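Local coordinates for protein putative dehydratase (Mesorhizobium loti, PDB 2POZ) that is of unknown function but belongs to the mandelate racemase/muconate lactonizing enzyme family and is probably a lyase, perhaps a dehydratase, built as an octamer, at residues P65-I68 and E69-W72; G208-T212 and D213-R217. All coordinates share one frame; numbering follows the deposited sequence.

Contact 1: P65-I68 and E69-W72; sequences PSRI and EELW
R67 lies alongside E70, the two side chains running the same way, with their CB atoms 4.0 Å apart. Its chain bends at chi3 (-98°), and the end comes to E70, whose chain is extended with CG anti to the backbone N (chi1 -175°). A single-pronged salt bridge results: R67 NH1 sits 2.8 Å from E70 OE1, but the N-H points well off line, so its hydrogen bond is weak. The guanidinium and carboxylate planes are turned 62° apart, while R67 CD approaches E70 OE1 to 3.1 Å. R67 is both the N-cap of helix 68-78, in the N-terminal domain, and the centre of an inverse gamma turn. Replacing the arginine with a methionine here would take away the charge beside E70, whose carboxylate would probably lose this partner and be freer to turn. W72 N bonds I68 O at 2.9 Å, an early and nearly straight helical bond. I68 packs on W101 and K104 of helix 87-108. The buried carboxylate of E69 is claimed by K291 of the second subunit as well as by K292 of its own chain, and W72 NE1 bonds G285 O.

Contact 2: G208-T212 and D213-R217; sequences GGLTT and DETIR
T215 OG1 receives the backbone N-H of L210 at 3.0 Å, reaching back from the first turn of the helix to the loop that leads into it. The same hydroxyl donates a hydrogen bond to water 1, 2.8 Å away, and the water in turn donates one to L210 O, so hydroxyl and water together hold both polar ends of that residue. T215's chi1 of -70° places OG1 beside its own backbone N, on the side facing the loop. A second hydroxyl works differently: T211, the N-cap residue, makes no capping bond with its side chain, but its OG1 donates to D213 OD1 at 2.7 Å, the hydroxyl oxygen meeting OD1 nearly in line with its C-O bond. D213 OD1 also takes a weak bond from E214 N.

This is a beta-alpha connection of the barrel domain of the enolase superfamily, where strand 201-205 hands over to helix 212-222. The helix proper starts with T215 N bonding T211 O and I216 N bonding T212 O. Apolar contacts flank these bonds: L210 CD1 rests 3.8 Å from E214 CB, its side chain slanting across, while T212 CG2 runs beside I216 CD1. G209 has positive phi, and a CB there would point toward the helix and come tightly against T215 OG1.

Outside this layer, E214 OE2 is shared by R217, whose NH1 stands 2.7 Å from it, and R303 of the third subunit, which also bridges to D213 OD2. T212 OG1 bonds N301 of that subunit, and T212 and I216 lean on helix 239-248.

Overall arrangement
Contact 1 and contact 2 are both helix starts, but they lie in different domains, on opposite sides of the chain's centre: their centres are about 43 Å apart and their nearest atoms about 25 Å. The centre of each contact sits some 23 to 24 Å from that of the chain, and each meets a different neighbour, residues 65-72 the second subunit and residues 208-217 the third, so between them they take part in two interfaces of the octamer. Contact 1 also reaches its own barrel domain through helix 287-298, whereas contact 2 belongs to the barrel itself. In this superfamily the active site lies, as a rule, between capping domain and barrel.

Contact 1: P65-I68 and E69-W72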
ATOM      1  N   PRO A  65      -5.321  10.521 -45.508  1.00 16.35           N
ATOM      2  CA  PRO A  65      -4.194  10.610 -44.569  1.00 15.32           C
ATOM      3  C   PRO A  65      -4.289  11.727 -43.530  1.00 16.99           C
ATOM      4  O   PRO A  65      -3.549  11.722 -42.547  1.00 15.98           O
ATOM      5  CB  PRO A  65      -2.988  10.784 -45.494  1.00 14.73           C
ATOM      6  CG  PRO A  65      -3.566  11.579 -46.637  1.00 15.68           C
ATOM      7  CD  PRO A  65      -4.903  10.890 -46.874  1.00 14.95           C
ATOM      8  N   SER A  66      -5.192  12.685 -43.736  1.00 15.98           N
ATOM      9  CA  SER A  66      -5.321  13.788 -42.787  1.00 15.55           C
ATOM     10  C   SER A  66      -5.919  13.335 -41.447  1.00 14.20           C
ATOM     11  O   SER A  66      -5.708  13.984 -40.422  1.00 15.31           O
ATOM     12  CB  SER A  66      -6.182  14.912 -43.375  1.00 15.50           C
ATOM     13  OG  SER A  66      -7.548  14.540 -43.392  1.00 17.97           O
ATOM     14  N   ARG A  67      -6.658  12.226 -41.453  1.00 13.39           N
ATOM     15  CA  ARG A  67      -7.269  11.708 -40.222  1.00 14.91           C
ATOM     16  C   ARG A  67      -6.261  10.823 -39.477  1.00 14.01           C
ATOM     17  O   ARG A  67      -6.442   9.617 -39.340  1.00 12.15           O
ATOM     18  CB  ARG A  67      -8.532  10.907 -40.557  1.00 16.73           C
ATOM     19  CG  ARG A  67      -9.704  11.755 -41.077  1.00 23.87           C
ATOM     20  CD  ARG A  67     -10.959  10.893 -41.268  1.00 28.05           C
ATOM     21  NE  ARG A  67     -11.135  10.476 -42.656  1.00 37.59           N
ATOM     22  CZ  ARG A  67     -12.005   9.550 -43.063  1.00 42.01           C
ATOM     23  NH1 ARG A  67     -12.783   8.931 -42.182  1.00 42.68           N
ATOM     24  NH2 ARG A  67     -12.105   9.252 -44.356  1.00 41.43           N
ATOM     25  N   ILE A  68      -5.193  11.439 -38.992  1.00 14.41           N
ATOM     26  CA  ILE A  68      -4.149  10.691 -38.307  1.00 13.73           C
ATOM     27  C   ILE A  68      -4.601  10.002 -37.020  1.00 14.16           C
ATOM     28  O   ILE A  68      -4.356   8.812 -36.838  1.00 13.67           O
ATOM     29  CB  ILE A  68      -2.950  11.594 -38.011  1.00 10.76           C
ATOM     30  CG1 ILE A  68      -2.517  12.301 -39.297  1.00 10.72           C
ATOM     31  CG2 ILE A  68      -1.800  10.755 -37.449  1.00 15.18           C
ATOM     32  CD1 ILE A  68      -1.253  13.147 -39.151  1.00 10.24           C
ATOM     33  N   GLU A  69      -5.260  10.734 -36.129  1.00 15.90           N
ATOM     34  CA  GLU A  69      -5.717  10.126 -34.880  1.00 16.03           C
ATOM     35  C   GLU A  69      -6.647   8.952 -35.177  1.00 16.19           C
ATOM     36  O   GLU A  69      -6.576   7.917 -34.517  1.00 14.08           O
ATOM     37  CB  GLU A  69      -6.449  11.156 -34.004  1.00 19.52           C
ATOM     38  CG  GLU A  69      -5.549  12.180 -33.316  1.00 21.46           C
ATOM     39  CD  GLU A  69      -4.961  11.683 -31.999  1.00 22.82           C
ATOM     40  OE1 GLU A  69      -5.293  10.556 -31.564  1.00 24.59           O
ATOM     41  OE2 GLU A  69      -4.167  12.432 -31.390  1.00 22.52           O
ATOM     42  N   GLU A  70      -7.520   9.103 -36.173  1.00 14.63           N
ATOM     43  CA  GLU A  70      -8.443   8.023 -36.513  1.00 13.66           C
ATOM     44  C   GLU A  70      -7.718   6.781 -37.021  1.00 13.46           C
ATOM     45  O   GLU A  70      -8.038   5.663 -36.620  1.00 13.14           O
ATOM     46  CB  GLU A  70      -9.458   8.477 -37.566  1.00 14.65           C
ATOM     47  CG  GLU A  70     -10.526   7.416 -37.858  1.00 17.02           C
ATOM     48  CD  GLU A  70     -11.583   7.896 -38.843  1.00 20.53           C
ATOM     49  OE1 GLU A  70     -11.258   8.055 -40.034  1.00 22.84           O
ATOM     50  OE2 GLU A  70     -12.736   8.123 -38.419  1.00 22.97           O
ATOM     51  N   LEU A  71      -6.748   6.985 -37.906  1.00 12.73           N
ATOM     52  CA  LEU A  71      -5.980   5.878 -38.466  1.00 12.38           C
ATOM     53  C   LEU A  71      -5.202   5.145 -37.381  1.00 11.17           C
ATOM     54  O   LEU A  71      -5.133   3.917 -37.375  1.00  9.80           O
ATOM     55  CB  LEU A  71      -5.011   6.389 -39.538  1.00 15.86           C
ATOM     56  CG  LEU A  71      -5.528   6.566 -40.969  1.00 19.32           C
ATOM     57  CD1 LEU A  71      -6.000   5.228 -41.506  1.00 21.62           C
ATOM     58  CD2 LEU A  71      -6.659   7.565 -41.000  1.00 25.83           C
ATOM     59  N   TRP A  72      -4.611   5.901 -36.463  1.00 11.76           N
ATOM     60  CA  TRP A  72      -3.849   5.295 -35.377  1.00 11.83           C
ATOM     61  C   TRP A  72      -4.819   4.447 -34.559  1.00 11.86           C
ATOM     62  O   TRP A  72      -4.573   3.270 -34.285  1.00 10.72           O
ATOM     63  CB  TRP A  72      -3.240   6.380 -34.487  1.00 11.47           C
ATOM     64  CG  TRP A  72      -2.087   5.902 -33.675  1.00 12.75           C
ATOM     65  CD1 TRP A  72      -0.762   5.960 -34.018  1.00 12.06           C
ATOM     66  CD2 TRP A  72      -2.142   5.284 -32.384  1.00 13.11           C
ATOM     67  NE1 TRP A  72       0.009   5.421 -33.014  1.00 13.45           N
ATOM     68  CE2 TRP A  72      -0.812   4.998 -32.002  1.00 12.19           C
ATOM     69  CE3 TRP A  72      -3.187   4.944 -31.511  1.00 14.84           C
ATOM     70  CZ2 TRP A  72      -0.498   4.386 -30.786  1.00 13.28           C
ATOM     71  CZ3 TRP A  72      -2.872   4.333 -30.296  1.00 12.21           C
ATOM     72  CH2 TRP A  72      -1.538   4.062 -29.950  1.00 13.71           C
TER

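Contact 2: G208-T212 and D213-R217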
ATOM      1  N   GLY A 208      19.797  -3.739 -19.467  1.00 12.77           N
ATOM      2  CA  GLY A 208      19.217  -4.877 -18.776  1.00 12.93           C
ATOM      3  C   GLY A 208      19.952  -5.259 -17.501  1.00 15.27           C
ATOM      4  O   GLY A 208      19.344  -5.773 -16.555  1.00 16.12           O
ATOM      5  N   GLY A 209      21.263  -5.019 -17.486  1.00 14.49           N
ATOM      6  CA  GLY A 209      22.076  -5.323 -16.321  1.00 13.00           C
ATOM      7  C   GLY A 209      22.208  -6.788 -15.943  1.00 13.94           C
ATOM      8  O   GLY A 209      22.114  -7.686 -16.777  1.00 14.33           O
ATOM      9  N   LEU A 210      22.433  -7.019 -14.658  1.00 13.33           N
ATOM     10  CA  LEU A 210      22.590  -8.359 -14.119  1.00 12.55           C
ATOM     11  C   LEU A 210      21.411  -8.586 -13.177  1.00 13.16           C
ATOM     12  O   LEU A 210      20.349  -7.993 -13.362  1.00 13.72           O
ATOM     13  CB  LEU A 210      23.898  -8.433 -13.333  1.00 12.88           C
ATOM     14  CG  LEU A 210      25.127  -7.822 -14.013  1.00 14.15           C
ATOM     15  CD1 LEU A 210      26.296  -7.857 -13.036  1.00 14.74           C
ATOM     16  CD2 LEU A 210      25.457  -8.581 -15.293  1.00 12.82           C
ATOM     17  N   THR A 211      21.585  -9.454 -12.184  1.00 12.85           N
ATOM     18  CA  THR A 211      20.524  -9.664 -11.212  1.00 15.04           C
ATOM     19  C   THR A 211      20.553  -8.410 -10.341  1.00 15.13           C
ATOM     20  O   THR A 211      21.552  -7.683 -10.321  1.00 17.27           O
ATOM     21  CB  THR A 211      20.753 -10.933 -10.358  1.00 17.26           C
ATOM     22  OG1 THR A 211      22.124 -11.012  -9.948  1.00 18.18           O
ATOM     23  CG2 THR A 211      20.399 -12.173 -11.166  1.00 17.80           C
ATOM     24  N   THR A 212      19.462  -8.155  -9.634  1.00 15.01           N
ATOM     25  CA  THR A 212      19.333  -6.962  -8.810  1.00 12.79           C
ATOM     26  C   THR A 212      20.494  -6.684  -7.871  1.00 14.49           C
ATOM     27  O   THR A 212      21.053  -5.586  -7.887  1.00 14.23           O
ATOM     28  CB  THR A 212      18.019  -7.011  -8.009  1.00 14.34           C
ATOM     29  OG1 THR A 212      16.925  -7.143  -8.925  1.00 12.39           O
ATOM     30  CG2 THR A 212      17.828  -5.725  -7.206  1.00 12.22           C
ATOM     31  N   ASP A 213      20.862  -7.673  -7.066  1.00 12.43           N
ATOM     32  CA  ASP A 213      21.954  -7.501  -6.116  1.00 16.50           C
ATOM     33  C   ASP A 213      23.272  -7.037  -6.761  1.00 15.24           C
ATOM     34  O   ASP A 213      23.849  -6.029  -6.345  1.00 14.54           O
ATOM     35  CB  ASP A 213      22.160  -8.804  -5.322  1.00 16.45           C
ATOM     36  CG  ASP A 213      22.393 -10.031  -6.219  1.00 22.11           C
ATOM     37  OD1 ASP A 213      22.057  -9.992  -7.424  1.00 21.99           O
ATOM     38  OD2 ASP A 213      22.905 -11.050  -5.703  1.00 22.44           O
ATOM     39  N   GLU A 214      23.732  -7.751  -7.784  1.00 13.31           N
ATOM     40  CA  GLU A 214      24.979  -7.389  -8.439  1.00 13.36           C
ATOM     41  C   GLU A 214      24.889  -6.063  -9.188  1.00 12.84           C
ATOM     42  O   GLU A 214      25.874  -5.337  -9.288  1.00 10.55           O
ATOM     43  CB  GLU A 214      25.428  -8.503  -9.387  1.00 18.14           C
ATOM     44  CG  GLU A 214      25.902  -9.769  -8.687  1.00 22.75           C
ATOM     45  CD  GLU A 214      26.984  -9.502  -7.645  1.00 28.62           C
ATOM     46  OE1 GLU A 214      27.919  -8.716  -7.921  1.00 30.48           O
ATOM     47  OE2 GLU A 214      26.902 -10.086  -6.544  1.00 32.36           O
ATOM     48  N   THR A 215      23.705  -5.732  -9.699  1.00  9.93           N
ATOM     49  CA  THR A 215      23.539  -4.473 -10.415  1.00  9.78           C
ATOM     50  C   THR A 215      23.687  -3.306  -9.438  1.00 10.91           C
ATOM     51  O   THR A 215      24.354  -2.315  -9.730  1.00 10.38           O
ATOM     52  CB  THR A 215      22.169  -4.395 -11.109  1.00  9.88           C
ATOM     53  OG1 THR A 215      22.140  -5.322 -12.203  1.00  8.77           O
ATOM     54  CG2 THR A 215      21.913  -2.987 -11.626  1.00  9.61           C
ATOM     55  N   ILE A 216      23.062  -3.433  -8.275  1.00 11.95           N
ATOM     56  CA  ILE A 216      23.148  -2.397  -7.253  1.00 12.62           C
ATOM     57  C   ILE A 216      24.620  -2.252  -6.860  1.00 12.48           C
ATOM     58  O   ILE A 216      25.150  -1.146  -6.792  1.00 12.02           O
ATOM     59  CB  ILE A 216      22.313  -2.786  -6.016  1.00 14.53           C
ATOM     60  CG1 ILE A 216      20.823  -2.693  -6.349  1.00 15.69           C
ATOM     61  CG2 ILE A 216      22.658  -1.880  -4.835  1.00 15.06           C
ATOM     62  CD1 ILE A 216      19.922  -3.232  -5.263  1.00 18.27           C
ATOM     63  N   ARG A 217      25.279  -3.380  -6.627  1.00 12.21           N
ATOM     64  CA  ARG A 217      26.688  -3.367  -6.258  1.00 15.49           C
ATOM     65  C   ARG A 217      27.522  -2.616  -7.299  1.00 13.25           C
ATOM     66  O   ARG A 217      28.339  -1.771  -6.948  1.00 11.88           O
ATOM     67  CB  ARG A 217      27.202  -4.799  -6.106  1.00 18.26           C
ATOM     68  CG  ARG A 217      28.708  -4.918  -5.883  1.00 25.06           C
ATOM     69  CD  ARG A 217      29.079  -6.358  -5.577  1.00 28.30           C
ATOM     70  NE  ARG A 217      28.905  -6.668  -4.161  1.00 35.65           N
ATOM     71  CZ  ARG A 217      28.417  -7.810  -3.683  1.00 34.16           C
ATOM     72  NH1 ARG A 217      28.033  -8.782  -4.503  1.00 33.79           N
ATOM     73  NH2 ARG A 217      28.326  -7.982  -2.373  1.00 33.06           N
TER
HETATM   74  O   HOH W   1      19.379  -5.582 -12.621  1.00 15.72           O